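Regulator of nonsense transcripts 2 (Homo sapiens, PDB 4CEK) takes part in nonsense-mediated mRNA decay, to which it contributes three MIF4G domains, the second of which probably serves as an all-helical scaffold. Local coordinates at residues Ile22-Phe27 against Asp140-Met145; Ile117-Leu122 against Arg151-Arg156; Gln123-Cys128 against Asp132-Ala137; Thr178-Pro181 against Val186-Asp189. All coordinates share one frame; numbering follows the deposited sequence.

Contact 1: Ile22-Phe27 against Asp140-Met145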
loop_
_atom_site.group_PDB
_atom_site.type_symbol
_atom_site.label_atom_id
_atom_site.label_comp_id
_atom_site.label_asym_id
_atom_site.label_seq_id
_atom_site.Cartn_x
_atom_site.Cartn_y
_atom_site.Cartn_z
ATOM N N ILE A 22 0.221 -14.563 11.503
ATOM C CA ILE A 22 -0.574 -15.624 12.085
ATOM C C ILE A 22 -1.036 -16.541 10.957
ATOM O O ILE A 22 -1.492 -16.075 9.908
ATOM C CB ILE A 22 -1.772 -15.100 12.893
ATOM C CG1 ILE A 22 -1.292 -14.451 14.196
ATOM C CG2 ILE A 22 -2.718 -16.246 13.250
ATOM C CD1 ILE A 22 -2.194 -14.736 15.381
ATOM N N ASP A 23 -0.868 -17.843 11.178
ATOM C CA ASP A 23 -1.284 -18.875 10.234
ATOM C C ASP A 23 -2.785 -19.131 10.402
ATOM O O ASP A 23 -3.208 -19.959 11.205
ATOM C CB ASP A 23 -0.474 -20.149 10.485
ATOM C CG ASP A 23 -0.793 -21.256 9.503
ATOM O OD1 ASP A 23 -1.513 -21.022 8.504
ATOM O OD2 ASP A 23 -0.316 -22.385 9.739
ATOM N N LEU A 24 -3.592 -18.397 9.655
ATOM C CA LEU A 24 -5.014 -18.587 9.718
ATOM C C LEU A 24 -5.465 -19.877 9.057
ATOM O O LEU A 24 -6.557 -20.332 9.361
ATOM C CB LEU A 24 -5.769 -17.436 9.073
ATOM C CG LEU A 24 -5.597 -16.045 9.649
ATOM C CD1 LEU A 24 -6.660 -15.199 8.988
ATOM C CD2 LEU A 24 -5.711 -15.979 11.159
ATOM N N LYS A 25 -4.669 -20.481 8.171
ATOM C CA LYS A 25 -5.182 -21.632 7.403
ATOM C C LYS A 25 -5.469 -22.836 8.305
ATOM O O LYS A 25 -6.201 -23.743 7.916
ATOM C CB LYS A 25 -4.281 -22.029 6.216
ATOM C CG LYS A 25 -5.097 -22.389 4.967
ATOM C CD LYS A 25 -4.414 -23.366 4.016
ATOM C CE LYS A 25 -5.393 -23.865 2.951
ATOM N NZ LYS A 25 -4.974 -25.145 2.303
ATOM N N ALA A 26 -4.921 -22.825 9.518
ATOM C CA ALA A 26 -5.281 -23.811 10.524
ATOM C C ALA A 26 -6.810 -23.871 10.823
ATOM O O ALA A 26 -7.296 -24.899 11.312
ATOM C CB ALA A 26 -4.478 -23.555 11.801
ATOM N N PHE A 27 -7.559 -22.796 10.524
ATOM C CA PHE A 27 -9.004 -22.677 10.883
ATOM C C PHE A 27 -9.994 -23.419 9.973
ATOM O O PHE A 27 -9.614 -23.949 8.927
ATOM C CB PHE A 27 -9.448 -21.198 10.932
ATOM C CG PHE A 27 -9.066 -20.470 12.192
ATOM C CD1 PHE A 27 -9.143 -21.083 13.442
ATOM C CD2 PHE A 27 -8.676 -19.138 12.132
ATOM C CE1 PHE A 27 -8.799 -20.390 14.593
ATOM C CE2 PHE A 27 -8.337 -18.441 13.279
ATOM C CZ PHE A 27 -8.398 -19.067 14.512
ATOM N N ASP A 140 -11.168 -12.430 13.712
ATOM C CA ASP A 140 -12.581 -12.086 13.819
ATOM C C ASP A 140 -13.278 -12.120 12.454
ATOM O O ASP A 140 -14.364 -12.682 12.309
ATOM C CB ASP A 140 -12.722 -10.702 14.488
ATOM C CG ASP A 140 -14.155 -10.302 14.745
ATOM O OD1 ASP A 140 -15.040 -11.187 14.709
ATOM O OD2 ASP A 140 -14.410 -9.093 15.002
ATOM N N PHE A 141 -12.659 -11.510 11.452
ATOM C CA PHE A 141 -13.254 -11.450 10.116
ATOM C C PHE A 141 -13.319 -12.846 9.493
ATOM O O PHE A 141 -14.321 -13.251 8.920
ATOM C CB PHE A 141 -12.438 -10.519 9.207
ATOM C CG PHE A 141 -13.072 -10.294 7.892
ATOM C CD1 PHE A 141 -12.841 -11.168 6.862
ATOM C CD2 PHE A 141 -13.978 -9.265 7.711
ATOM C CE1 PHE A 141 -13.478 -11.006 5.633
ATOM C CE2 PHE A 141 -14.623 -9.099 6.491
ATOM C CZ PHE A 141 -14.356 -9.974 5.443
ATOM N N CYS A 142 -12.227 -13.574 9.621
ATOM C CA CYS A 142 -12.081 -14.875 8.994
ATOM C C CYS A 142 -13.079 -15.926 9.552
ATOM O O CYS A 142 -13.415 -16.894 8.876
ATOM C CB CYS A 142 -10.634 -15.343 9.174
ATOM S SG CYS A 142 -10.062 -16.503 7.936
ATOM N N MET A 143 -13.565 -15.705 10.769
ATOM C CA MET A 143 -14.376 -16.681 11.476
ATOM C C MET A 143 -15.853 -16.346 11.585
ATOM O O MET A 143 -16.653 -17.257 11.761
ATOM C CB MET A 143 -13.840 -16.855 12.889
ATOM C CG MET A 143 -12.598 -17.723 12.954
ATOM S SD MET A 143 -12.772 -18.935 14.259
ATOM C CE MET A 143 -14.289 -19.793 13.798
ATOM N N ASN A 144 -16.219 -15.064 11.514
ATOM C CA ASN A 144 -17.617 -14.660 11.698
ATOM C C ASN A 144 -18.240 -13.897 10.539
ATOM O O ASN A 144 -19.459 -13.642 10.545
ATOM C CB ASN A 144 -17.729 -13.816 12.967
ATOM C CG ASN A 144 -16.927 -14.398 14.112
ATOM O OD1 ASN A 144 -16.866 -15.611 14.275
ATOM N ND2 ASN A 144 -16.289 -13.545 14.889
ATOM N N MET A 145 -17.432 -13.519 9.548
ATOM C CA MET A 145 -17.882 -12.508 8.569
ATOM C C MET A 145 -17.528 -12.804 7.131
ATOM O O MET A 145 -17.948 -12.072 6.253
ATOM C CB MET A 145 -17.308 -11.129 8.906
ATOM C CG MET A 145 -17.325 -10.787 10.378
ATOM S SD MET A 145 -16.526 -9.221 10.711
ATOM C CE MET A 145 -17.634 -8.165 9.824
#
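Two backbone amides converge on D140 O in the last turn of helix 131-144: N144 N at 3.1 Å and, weakly, the amide of M143, whose thioether meets the ring of F27. The same turn is tied once more on its flank, where N144 ND2 donates to D140 OD1 over 2.7 Å. On this turn M143 and C142 both point toward residues 22-27. M143 SD stands 4.2 Å from the centroid of the F27 ring and only 9° off the ring normal, a Met-aromatic contact made squarely over one face. F27 is poorly ordered, so its side of this contact is probably less firmly fixed. The other half lies deeper. C142 carries SG anti to its backbone N (chi1 -155°), a setting that directs the sulfur at L24, and C142 SG rests 3.8 Å from L24 CD1. No hydrogen bond spans the two segments; polar bonds act within each. F27 N donates to L24 O over 2.9 Å, bringing both apolar side chains onto one side of the turn, while D23 OD1 accepts from K25 N in an Asx turn, met from above the carboxylate plane. The loop that follows helix 13-19 thus lies along the C-terminal part of helix 131-144, where L24 and F27 also touch M139, and L24 reaches across to T178 and L179 of helix 169-179.

Contact 2: Ile117-Leu122 against Arg151-Arg156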
loop_
_atom_site.group_PDB
_atom_site.type_symbol
_atom_site.label_atom_id
_atom_site.label_comp_id
_atom_site.label_asym_id
_atom_site.label_seq_id
_atom_site.Cartn_x
_atom_site.Cartn_y
_atom_site.Cartn_z
ATOM N N ILE A 117 -22.922 -6.345 12.182
ATOM C CA ILE A 117 -21.657 -6.612 12.835
ATOM C C ILE A 117 -20.467 -6.290 11.915
ATOM O O ILE A 117 -19.409 -5.878 12.399
ATOM C CB ILE A 117 -21.558 -8.036 13.424
ATOM C CG1 ILE A 117 -21.038 -9.047 12.420
ATOM C CG2 ILE A 117 -22.901 -8.512 13.974
ATOM C CD1 ILE A 117 -19.874 -9.837 12.996
ATOM N N VAL A 118 -20.644 -6.452 10.602
ATOM C CA VAL A 118 -19.624 -6.048 9.645
ATOM C C VAL A 118 -19.425 -4.523 9.582
ATOM O O VAL A 118 -18.304 -4.037 9.488
ATOM C CB VAL A 118 -19.922 -6.565 8.224
ATOM C CG1 VAL A 118 -18.813 -6.141 7.290
ATOM C CG2 VAL A 118 -20.052 -8.083 8.212
ATOM N N ASP A 119 -20.508 -3.774 9.623
ATOM C CA ASP A 119 -20.404 -2.329 9.611
ATOM C C ASP A 119 -19.742 -1.853 10.899
ATOM O O ASP A 119 -19.021 -0.860 10.892
ATOM C CB ASP A 119 -21.786 -1.684 9.425
ATOM C CG ASP A 119 -22.362 -1.902 8.013
ATOM O OD1 ASP A 119 -21.759 -2.639 7.174
ATOM O OD2 ASP A 119 -23.444 -1.324 7.744
ATOM N N ALA A 120 -19.975 -2.570 11.997
ATOM C CA ALA A 120 -19.274 -2.306 13.251
ATOM C C ALA A 120 -17.794 -2.556 13.073
ATOM O O ALA A 120 -16.948 -1.768 13.519
ATOM C CB ALA A 120 -19.795 -3.214 14.380
ATOM N N PHE A 121 -17.502 -3.714 12.486
ATOM C CA PHE A 121 -16.131 -4.193 12.310
ATOM C C PHE A 121 -15.326 -3.208 11.474
ATOM O O PHE A 121 -14.262 -2.775 11.897
ATOM C CB PHE A 121 -16.136 -5.562 11.629
ATOM C CG PHE A 121 -14.784 -6.079 11.341
ATOM C CD1 PHE A 121 -14.047 -6.719 12.333
ATOM C CD2 PHE A 121 -14.216 -5.903 10.076
ATOM C CE1 PHE A 121 -12.770 -7.193 12.054
ATOM C CE2 PHE A 121 -12.947 -6.392 9.797
ATOM C CZ PHE A 121 -12.221 -7.023 10.781
ATOM N N LEU A 122 -15.859 -2.843 10.309
ATOM C CA LEU A 122 -15.184 -1.900 9.415
ATOM C C LEU A 122 -14.957 -0.574 10.122
ATOM O O LEU A 122 -13.867 -0.020 10.057
ATOM C CB LEU A 122 -15.965 -1.660 8.124
ATOM C CG LEU A 122 -16.266 -2.880 7.242
ATOM C CD1 LEU A 122 -17.017 -2.446 5.973
ATOM C CD2 LEU A 122 -15.024 -3.681 6.895
ATOM N N ARG A 151 -16.226 -9.497 1.704
ATOM C CA ARG A 151 -14.859 -9.331 1.273
ATOM C C ARG A 151 -14.767 -8.060 0.398
ATOM O O ARG A 151 -13.752 -7.356 0.421
ATOM C CB ARG A 151 -14.344 -10.588 0.569
ATOM C CG ARG A 151 -14.227 -11.765 1.516
ATOM C CD ARG A 151 -13.367 -12.914 0.981
ATOM N NE ARG A 151 -13.965 -13.520 -0.213
ATOM C CZ ARG A 151 -15.069 -14.284 -0.226
ATOM N NH1 ARG A 151 -15.742 -14.574 0.897
ATOM N NH2 ARG A 151 -15.521 -14.747 -1.386
ATOM N N LYS A 152 -15.830 -7.754 -0.339
ATOM C CA LYS A 152 -15.841 -6.586 -1.198
ATOM C C LYS A 152 -15.931 -5.326 -0.359
ATOM O O LYS A 152 -15.352 -4.298 -0.700
ATOM C CB LYS A 152 -17.030 -6.596 -2.166
ATOM C CG LYS A 152 -16.779 -7.263 -3.505
ATOM C CD LYS A 152 -17.956 -7.014 -4.467
ATOM C CE LYS A 152 -19.164 -7.921 -4.180
ATOM N NZ LYS A 152 -20.473 -7.214 -4.307
ATOM N N LYS A 153 -16.721 -5.381 0.697
ATOM C CA LYS A 153 -16.814 -4.257 1.609
ATOM C C LYS A 153 -15.489 -4.042 2.336
ATOM O O LYS A 153 -15.104 -2.910 2.533
ATOM C CB LYS A 153 -17.961 -4.450 2.600
ATOM C CG LYS A 153 -19.257 -3.765 2.179
ATOM C CD LYS A 153 -20.492 -4.283 2.927
ATOM C CE LYS A 153 -21.288 -3.157 3.608
ATOM N NZ LYS A 153 -21.926 -2.138 2.705
ATOM N N LEU A 154 -14.807 -5.106 2.739
ATOM C CA LEU A 154 -13.518 -4.970 3.414
ATOM C C LEU A 154 -12.537 -4.238 2.492
ATOM O O LEU A 154 -12.038 -3.182 2.832
ATOM C CB LEU A 154 -12.924 -6.327 3.782
ATOM C CG LEU A 154 -11.535 -6.280 4.427
ATOM C CD1 LEU A 154 -11.464 -5.258 5.561
ATOM C CD2 LEU A 154 -11.024 -7.655 4.851
ATOM N N VAL A 155 -12.322 -4.794 1.301
ATOM C CA VAL A 155 -11.431 -4.225 0.287
ATOM C C VAL A 155 -11.697 -2.730 0.121
ATOM O O VAL A 155 -10.774 -1.918 0.125
ATOM C CB VAL A 155 -11.591 -4.962 -1.055
ATOM C CG1 VAL A 155 -11.040 -4.123 -2.189
ATOM C CG2 VAL A 155 -10.921 -6.321 -1.024
ATOM N N ARG A 156 -12.959 -2.359 0.047
ATOM C CA ARG A 156 -13.305 -0.978 -0.203
ATOM C C ARG A 156 -13.052 -0.087 1.007
ATOM O O ARG A 156 -12.674 1.081 0.863
ATOM C CB ARG A 156 -14.761 -0.873 -0.660
ATOM C CG ARG A 156 -15.001 -1.485 -2.031
ATOM C CD ARG A 156 -16.486 -1.507 -2.385
ATOM N NE ARG A 156 -16.776 -2.470 -3.443
ATOM C CZ ARG A 156 -17.925 -2.545 -4.126
ATOM N NH1 ARG A 156 -18.930 -1.718 -3.890
ATOM N NH2 ARG A 156 -18.065 -3.463 -5.065
#
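The flat group in this contact is the carboxylate of D119, which turns OD1 to the aliphatic end of K153, with D119 OD1 lying 3.6 Å from K153 CE; no aromatic ring stacks between the two segments. The ammonium stays farther off. K153 bends at chi3 and chi4, and its NZ remains 4.5 Å from D119 OD1, beyond a salt bridge although the charges are opposite. Next to this pair the packing is apolar and centres on L122, whose two methyls are split between neighbouring residues. L122 CD1 sits 4.0 Å from K153 CB, the two side chains crossing at about a right angle, and L122 CD2 comes within 4.1 Å of L154 CD1. With CG anti to the backbone N (chi1 177°) and a bend at chi2, L154 brings CD1 to L122 although the CB itself does not face helix 110-124. Replacing L122 by an alanine would probably open a gap between the helices and take from L154 CD1 and K153 CB the methyls they pack on here. The short helical segments run nearly parallel, 20° apart, at 10.9 Å between axes. L154 also touches F141 and L125, which places it in the core, while K153 reaches L98 of helix 89-99. With the charges apart and no hydrogen bond across, cohesion here probably comes chiefly from burial of leucine methyls and lysine methylenes, the electrostatic pull adding little.

Contact 3: Gln123-Cys128 against Asp132-Ala137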
loop_
_atom_site.group_PDB
_atom_site.type_symbol
_atom_site.label_atom_id
_atom_site.label_comp_id
_atom_site.label_asym_id
_atom_site.label_seq_id
_atom_site.Cartn_x
_atom_site.Cartn_y
_atom_site.Cartn_z
ATOM N N GLN A 123 -15.962 -0.085 10.834
ATOM C CA GLN A 123 -15.829 1.204 11.526
ATOM C C GLN A 123 -14.800 1.181 12.678
ATOM O O GLN A 123 -14.405 2.233 13.168
ATOM C CB GLN A 123 -17.202 1.727 11.979
ATOM C CG GLN A 123 -18.054 2.225 10.803
ATOM C CD GLN A 123 -19.499 2.586 11.167
ATOM O OE1 GLN A 123 -20.279 1.735 11.607
ATOM N NE2 GLN A 123 -19.866 3.854 10.953
ATOM N N GLN A 124 -14.342 -0.009 13.059
ATOM C CA GLN A 124 -13.356 -0.197 14.145
ATOM C C GLN A 124 -11.901 -0.369 13.624
ATOM O O GLN A 124 -10.937 -0.180 14.372
ATOM C CB GLN A 124 -13.809 -1.399 15.015
ATOM C CG GLN A 124 -12.737 -2.293 15.630
ATOM C CD GLN A 124 -12.203 -3.405 14.687
ATOM O OE1 GLN A 124 -11.266 -4.124 15.052
ATOM N NE2 GLN A 124 -12.801 -3.559 13.497
ATOM N N LEU A 125 -11.763 -0.731 12.343
ATOM C CA LEU A 125 -10.471 -0.912 11.706
ATOM C C LEU A 125 -9.482 0.222 11.960
ATOM O O LEU A 125 -8.316 -0.058 12.273
ATOM C CB LEU A 125 -10.628 -1.138 10.184
ATOM C CG LEU A 125 -10.781 -2.607 9.781
ATOM C CD1 LEU A 125 -10.932 -2.750 8.272
ATOM C CD2 LEU A 125 -9.600 -3.400 10.342
ATOM N N PRO A 126 -9.934 1.487 11.836
ATOM C CA PRO A 126 -9.069 2.632 12.074
ATOM C C PRO A 126 -8.506 2.711 13.479
ATOM O O PRO A 126 -7.613 3.546 13.728
ATOM C CB PRO A 126 -9.983 3.837 11.829
ATOM C CG PRO A 126 -11.097 3.322 10.989
ATOM C CD PRO A 126 -11.282 1.903 11.407
ATOM N N ASN A 127 -9.021 1.885 14.392
ATOM C CA ASN A 127 -8.479 1.807 15.756
ATOM C C ASN A 127 -7.477 0.701 15.946
ATOM O O ASN A 127 -6.894 0.616 17.008
ATOM C CB ASN A 127 -9.595 1.622 16.791
ATOM C CG ASN A 127 -10.587 2.766 16.793
ATOM O OD1 ASN A 127 -10.342 3.818 16.220
ATOM N ND2 ASN A 127 -11.713 2.557 17.431
ATOM N N CYS A 128 -7.271 -0.155 14.940
ATOM C CA CYS A 128 -6.344 -1.286 15.094
ATOM C C CYS A 128 -4.931 -0.830 14.819
ATOM O O CYS A 128 -4.321 -1.203 13.834
ATOM C CB CYS A 128 -6.746 -2.464 14.200
ATOM S SG CYS A 128 -8.377 -3.170 14.617
ATOM N N ASP A 132 -0.902 -6.771 17.532
ATOM C CA ASP A 132 -1.873 -7.673 18.162
ATOM C C ASP A 132 -3.301 -7.304 17.785
ATOM O O ASP A 132 -4.087 -8.183 17.411
ATOM C CB ASP A 132 -1.695 -7.713 19.696
ATOM C CG ASP A 132 -0.321 -8.254 20.115
ATOM O OD1 ASP A 132 0.252 -9.138 19.430
ATOM O OD2 ASP A 132 0.198 -7.784 21.142
ATOM N N LEU A 133 -3.658 -6.026 17.876
ATOM C CA LEU A 133 -5.015 -5.616 17.459
ATOM C C LEU A 133 -5.359 -6.015 15.992
ATOM O O LEU A 133 -6.481 -6.410 15.720
ATOM C CB LEU A 133 -5.238 -4.107 17.625
ATOM C CG LEU A 133 -5.657 -3.460 18.967
ATOM C CD1 LEU A 133 -5.725 -1.941 18.742
ATOM C CD2 LEU A 133 -7.004 -3.974 19.518
ATOM N N ILE A 134 -4.414 -5.900 15.053
ATOM C CA ILE A 134 -4.754 -6.082 13.620
ATOM C C ILE A 134 -4.853 -7.582 13.312
ATOM O O ILE A 134 -5.697 -7.987 12.522
ATOM C CB ILE A 134 -3.789 -5.320 12.642
ATOM C CG1 ILE A 134 -4.447 -5.068 11.277
ATOM C CG2 ILE A 134 -2.498 -6.086 12.433
ATOM C CD1 ILE A 134 -5.557 -4.027 11.274
ATOM N N ASP A 135 -4.019 -8.393 13.960
ATOM C CA ASP A 135 -4.132 -9.859 13.880
ATOM C C ASP A 135 -5.476 -10.367 14.445
ATOM O O ASP A 135 -6.094 -11.258 13.872
ATOM C CB ASP A 135 -2.945 -10.537 14.589
ATOM C CG ASP A 135 -1.600 -10.389 13.805
ATOM O OD1 ASP A 135 -1.616 -9.844 12.685
ATOM O OD2 ASP A 135 -0.527 -10.829 14.303
ATOM N N LYS A 136 -5.945 -9.783 15.544
ATOM C CA LYS A 136 -7.273 -10.124 16.092
ATOM C C LYS A 136 -8.382 -9.841 15.092
ATOM O O LYS A 136 -9.304 -10.651 14.913
ATOM C CB LYS A 136 -7.560 -9.367 17.398
ATOM C CG LYS A 136 -7.010 -10.060 18.636
ATOM C CD LYS A 136 -7.033 -9.158 19.877
ATOM C CE LYS A 136 -6.372 -9.826 21.087
ATOM N NZ LYS A 136 -5.404 -8.929 21.786
ATOM N N ALA A 137 -8.292 -8.682 14.455
ATOM C CA ALA A 137 -9.267 -8.267 13.448
ATOM C C ALA A 137 -9.359 -9.293 12.312
ATOM O O ALA A 137 -10.456 -9.606 11.819
ATOM C CB ALA A 137 -8.909 -6.883 12.911
#
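With CG1 anti to its backbone N (chi1 -158°), I134 sends CD1 out to C128, where I134 CD1 ends 3.5 Å from C128 CB, a snug carbon-carbon contact. The first torsion of C128 decides where the sulfur goes: SG stands anti to the carbonyl carbon (chi1 -63°), which carries it near L133 O and to A137, with C128 SG 4.1 Å from A137 CB. C128 points toward helix 131-144 and is buried among three of its residues, the third being L133, whose CB lies 4.1 Å from C128 CB. L133 CD1 packs against the backbone, 3.3 Å from N127 O. Deeper in, L125 CD2 meets I134 CD1 at 4.2 Å, the two side chains passing each other at a slant. L125 also rests on Y172 and L175 of helix 169-179 and on L154 and L158 of helix 148-159, and I134 on F171, so the pair belongs to the core that these helices share. At the periphery Q124 brushes A137 CB with its OE1, while its NE2 is bonded to F121 O of the preceding turn. The backbone that presents C128 is a short 3-10 segment, in which C128 N donates to L125 O over 2.9 Å. Helices 110-124 and 131-144 follow each other closely and run roughly antiparallel, and this contact closes the tight turn between them: a helical hairpin, the kind of unit from which MIF4G domains are built.

Contact 4: Thr178-Pro181 against Val186-Asp189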
loop_
_atom_site.group_PDB
_atom_site.type_symbol
_atom_site.label_atom_id
_atom_site.label_comp_id
_atom_site.label_asym_id
_atom_site.label_seq_id
_atom_site.Cartn_x
_atom_site.Cartn_y
_atom_site.Cartn_z
ATOM N N THR A 178 -2.244 -11.311 5.791
ATOM C CA THR A 178 -2.603 -12.362 6.745
ATOM C C THR A 178 -3.844 -13.153 6.253
ATOM O O THR A 178 -3.934 -14.354 6.434
ATOM C CB THR A 178 -2.860 -11.766 8.141
ATOM O OG1 THR A 178 -1.661 -11.132 8.621
ATOM C CG2 THR A 178 -3.264 -12.848 9.100
ATOM N N LEU A 179 -4.776 -12.455 5.620
ATOM C CA LEU A 179 -5.931 -13.059 5.010
ATOM C C LEU A 179 -5.628 -13.826 3.717
ATOM O O LEU A 179 -6.328 -14.774 3.378
ATOM C CB LEU A 179 -6.987 -11.976 4.747
ATOM C CG LEU A 179 -7.568 -11.368 6.031
ATOM C CD1 LEU A 179 -8.587 -10.273 5.724
ATOM C CD2 LEU A 179 -8.197 -12.474 6.860
ATOM N N HIS A 180 -4.580 -13.441 3.010
ATOM C CA HIS A 180 -4.370 -13.894 1.627
ATOM C C HIS A 180 -4.321 -15.390 1.426
ATOM O O HIS A 180 -4.856 -15.901 0.436
ATOM C CB HIS A 180 -3.095 -13.253 1.078
ATOM C CG HIS A 180 -2.698 -13.737 -0.287
ATOM N ND1 HIS A 180 -3.374 -13.397 -1.402
ATOM C CD2 HIS A 180 -1.654 -14.558 -0.693
ATOM C CE1 HIS A 180 -2.781 -13.953 -2.469
ATOM N NE2 HIS A 180 -1.728 -14.668 -2.034
ATOM N N PRO A 181 -3.669 -16.121 2.344
ATOM C CA PRO A 181 -3.576 -17.567 2.146
ATOM C C PRO A 181 -4.913 -18.335 2.212
ATOM O O PRO A 181 -4.950 -19.491 1.798
ATOM C CB PRO A 181 -2.634 -18.007 3.285
ATOM C CG PRO A 181 -1.801 -16.786 3.551
ATOM C CD PRO A 181 -2.829 -15.690 3.479
ATOM N N VAL A 186 -9.076 -10.665 -1.581
ATOM C CA VAL A 186 -8.932 -9.397 -0.933
ATOM C C VAL A 186 -7.666 -8.706 -1.459
ATOM O O VAL A 186 -7.727 -7.537 -1.876
ATOM C CB VAL A 186 -8.854 -9.584 0.570
ATOM C CG1 VAL A 186 -8.481 -8.255 1.217
ATOM C CG2 VAL A 186 -10.202 -10.147 1.060
ATOM N N ALA A 187 -6.557 -9.442 -1.487
ATOM C CA ALA A 187 -5.283 -8.922 -2.022
ATOM C C ALA A 187 -5.458 -8.511 -3.489
ATOM O O ALA A 187 -5.110 -7.387 -3.878
ATOM C CB ALA A 187 -4.180 -9.957 -1.887
ATOM N N GLU A 188 -6.077 -9.391 -4.272
ATOM C CA GLU A 188 -6.188 -9.191 -5.697
ATOM C C GLU A 188 -6.932 -7.906 -5.990
ATOM O O GLU A 188 -6.545 -7.168 -6.867
ATOM C CB GLU A 188 -6.984 -10.308 -6.381
ATOM C CG GLU A 188 -6.784 -11.744 -5.907
ATOM C CD GLU A 188 -5.499 -12.337 -6.394
ATOM O OE1 GLU A 188 -4.744 -11.584 -7.060
ATOM O OE2 GLU A 188 -5.263 -13.541 -6.101
ATOM N N ASP A 189 -8.040 -7.675 -5.300
ATOM C CA ASP A 189 -8.905 -6.544 -5.604
ATOM C C ASP A 189 -8.242 -5.233 -5.157
ATOM O O ASP A 189 -8.265 -4.254 -5.898
ATOM C CB ASP A 189 -10.266 -6.659 -4.888
ATOM C CG ASP A 189 -11.289 -7.545 -5.635
ATOM O OD1 ASP A 189 -10.911 -8.313 -6.537
ATOM O OD2 ASP A 189 -12.493 -7.464 -5.287
#
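H180 and A187 meet at the corner of an alpha-helical hairpin, where helix 169-179 gives way, through a few residues, to helix 185-203 of the MIF4G fold. Their CA atoms are 6.2 Å apart, and the imidazole spans what remains. With CG anti to the backbone N (chi1 175°), H180 swings its ring toward the new helix even though its CB does not face it, and H180 ND1 comes 3.6 Å from A187 CB. A187 points back toward it, its methyl being the whole of its side chain. The contact is thus one methyl against one ring nitrogen, and no hydrogen bond crosses between the segments. E188 approaches the ring differently. E188 OE2 lies at the edge of the imidazole, near its plane, while the carboxylate is turned about 66° from it. H180 ND1 and E188 OE2 are 5.1 Å apart, so any attraction between them would be long-range and would depend on the charge of the histidine. E188 folds back at chi1 and chi2, and its OE2 shares a weak hydrogen bond with S184 OG in the turn. M228 touches both H180 and A187, and L179, just before the histidine, packs on L24 and L154 in the interior. The nearest atoms of the histidine-glutamate pair are H180 CE1 and E188 OE2, 4.4 Å apart.

In the fold
All four contacts lie in the N-terminal part of the modelled chain, and leucines from each of them meet in a common apolar core. Contact 3 is nested inside the loops closed by contacts 1 and 2, its centre 12 Å from that of contact 2, and L125 CD1 touches L154 CD1 at 3.7 Å. L154 passes the core on to contact 4, its CD2 being 3.7 Å from L179 CD1. L179 in turn receives the loop of contact 1, where L24 CD1 lies 3.8 Å from L179 CD2. Rings of F121 and F141, 3.7 Å apart between CE2 and CD2, join contact 2 to contact 1.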